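MRNA-capping enzyme subunit alpha (Saccharomyces cerevisiae, PDB 3KYH) catalyses the second step of mRNA capping, transferring GMP from GTP to the 5'-diphosphate end of RNA through a covalent enzyme-GMP intermediate. Local coordinates at residues C[135-139]-C[222-226]. Sequence-based numbering, arbitrary orientation.
Sequences LVIQT and LPHLS
Val136 and His224 meet where strand 129-139 of the nucleotidyltransferase domain passes the loop that follows helix 212-219, a worked example of distant parts of one chain meeting beside motif I, the KxDG sequence that contains the active-site Lys72. In this family the strand also carries motif III, and the loop leads into motif IV.

The CH-pi contact joins Val136 to the imidazole of His224. Val136 CG1 lies over one face of the ring, 4.2 Å from its centroid and 26° off its normal, while Val136 CB rests 3.7 Å from His224 CB. The torsion of His224 (chi1 53°) sets CG between the backbone N and the carbonyl carbon, which directs the ring past the valine toward strand 67-73. There Glu71 OE2 takes a hydrogen bond from NE2, fixing the far side of the ring, and Thr73 touches both Val136 and His224; the pair thus packs against residues flanking Lys72 in sequence.

Two carbonyl oxygens of the strand lie against carbon atoms of the loop. Ile137 O approaches His224 CB to 3.4 Å, and farther along the strand Thr139 O lies 3.5 Å from Pro223 CB. The side chain of Gln138 runs alongside His224, its chain folded at chi2 and its amide plane inclined 41° to the imidazole; the amide orientation is doubtful, but the group as a whole fills the angle between His224 and the proline ring.

On the opposite face of the strand, among exposed residues, the contact is apolar. Leu225, whose backbone is hydrogen-bonded to that of Asp74 and whose side chain lies about 9 Å from that of Lys72, brings its CD1 to 4.1 Å from Ile137 CD1.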
loop_
_atom_site.group_PDB
_atom_site.type_symbol
_atom_site.label_atom_id
_atom_site.label_comp_id
_atom_site.label_asym_id
_atom_site.label_seq_id
_atom_site.Cartn_x
_atom_site.Cartn_y
_atom_site.Cartn_z
ATOM N N LEU C 135 -33.636 25.836 -25.627
ATOM C CA LEU C 135 -34.643 25.464 -24.632
ATOM C C LEU C 135 -34.786 26.469 -23.467
ATOM O O LEU C 135 -34.178 26.293 -22.400
ATOM C CB LEU C 135 -34.424 24.023 -24.112
ATOM C CG LEU C 135 -35.563 23.387 -23.284
ATOM C CD1 LEU C 135 -36.648 22.938 -24.210
ATOM C CD2 LEU C 135 -35.145 22.195 -22.426
ATOM N N VAL C 136 -35.625 27.491 -23.667
ATOM C CA VAL C 136 -35.961 28.485 -22.612
ATOM C C VAL C 136 -37.038 28.000 -21.607
ATOM O O VAL C 136 -37.536 26.873 -21.714
ATOM C CB VAL C 136 -36.467 29.829 -23.236
ATOM C CG1 VAL C 136 -35.463 30.419 -24.223
ATOM C CG2 VAL C 136 -37.845 29.662 -23.890
ATOM N N ILE C 137 -37.393 28.860 -20.650
ATOM C CA ILE C 137 -38.623 28.738 -19.840
ATOM C C ILE C 137 -39.473 29.915 -20.280
ATOM O O ILE C 137 -38.955 30.834 -20.900
ATOM C CB ILE C 137 -38.386 28.826 -18.325
ATOM C CG1 ILE C 137 -36.932 28.494 -17.974
ATOM C CG2 ILE C 137 -39.351 27.905 -17.562
ATOM C CD1 ILE C 137 -35.952 29.563 -18.474
ATOM N N GLN C 138 -40.778 29.876 -20.034
ATOM C CA GLN C 138 -41.677 30.847 -20.645
ATOM C C GLN C 138 -42.804 31.282 -19.783
ATOM O O GLN C 138 -43.630 30.453 -19.421
ATOM C CB GLN C 138 -42.283 30.292 -21.925
ATOM C CG GLN C 138 -41.393 30.504 -23.128
ATOM C CD GLN C 138 -41.241 31.958 -23.506
ATOM O OE1 GLN C 138 -40.635 32.772 -22.779
ATOM N NE2 GLN C 138 -41.784 32.293 -24.664
ATOM N N THR C 139 -42.831 32.574 -19.476
ATOM C CA THR C 139 -43.905 33.177 -18.695
ATOM C C THR C 139 -44.994 33.624 -19.623
ATOM O O THR C 139 -44.719 34.232 -20.665
ATOM C CB THR C 139 -43.392 34.381 -17.873
ATOM O OG1 THR C 139 -42.897 33.916 -16.613
ATOM C CG2 THR C 139 -44.473 35.397 -17.575
ATOM N N LEU C 222 -38.979 40.929 -23.209
ATOM C CA LEU C 222 -39.258 39.526 -23.562
ATOM C C LEU C 222 -39.364 38.588 -22.335
ATOM O O LEU C 222 -38.521 38.690 -21.445
ATOM C CB LEU C 222 -38.168 39.020 -24.522
ATOM C CG LEU C 222 -38.088 39.692 -25.904
ATOM C CD1 LEU C 222 -36.679 39.586 -26.453
ATOM C CD2 LEU C 222 -39.123 39.164 -26.899
ATOM N N PRO C 223 -40.374 37.672 -22.302
ATOM C CA PRO C 223 -40.676 36.693 -21.232
ATOM C C PRO C 223 -39.558 35.711 -20.830
ATOM O O PRO C 223 -39.493 35.333 -19.657
ATOM C CB PRO C 223 -41.848 35.905 -21.817
ATOM C CG PRO C 223 -41.643 36.005 -23.294
ATOM C CD PRO C 223 -41.290 37.455 -23.438
ATOM N N HIS C 224 -38.760 35.240 -21.796
ATOM C CA HIS C 224 -37.519 34.494 -21.516
ATOM C C HIS C 224 -36.295 35.428 -21.409
ATOM O O HIS C 224 -36.461 36.632 -21.204
ATOM C CB HIS C 224 -37.280 33.336 -22.497
ATOM C CG HIS C 224 -37.333 33.722 -23.944
ATOM N ND1 HIS C 224 -38.321 33.272 -24.798
ATOM C CD2 HIS C 224 -36.515 34.496 -24.696
ATOM C CE1 HIS C 224 -38.120 33.766 -26.005
ATOM N NE2 HIS C 224 -37.029 34.511 -25.971
ATOM N N LEU C 225 -35.082 34.893 -21.536
ATOM C CA LEU C 225 -33.879 35.650 -21.235
ATOM C C LEU C 225 -33.095 35.949 -22.484
ATOM O O LEU C 225 -33.026 35.098 -23.368
ATOM C CB LEU C 225 -32.957 34.871 -20.295
ATOM C CG LEU C 225 -33.467 34.288 -18.986
ATOM C CD1 LEU C 225 -33.643 32.799 -19.266
ATOM C CD2 LEU C 225 -32.413 34.537 -17.907
ATOM N N SER C 226 -32.449 37.119 -22.524
ATOM C CA SER C 226 -31.666 37.518 -23.697
ATOM C C SER C 226 -30.428 38.396 -23.437
ATOM O O SER C 226 -30.544 39.631 -23.324
ATOM C CB SER C 226 -32.586 38.086 -24.795
ATOM O OG SER C 226 -33.612 38.909 -24.254
#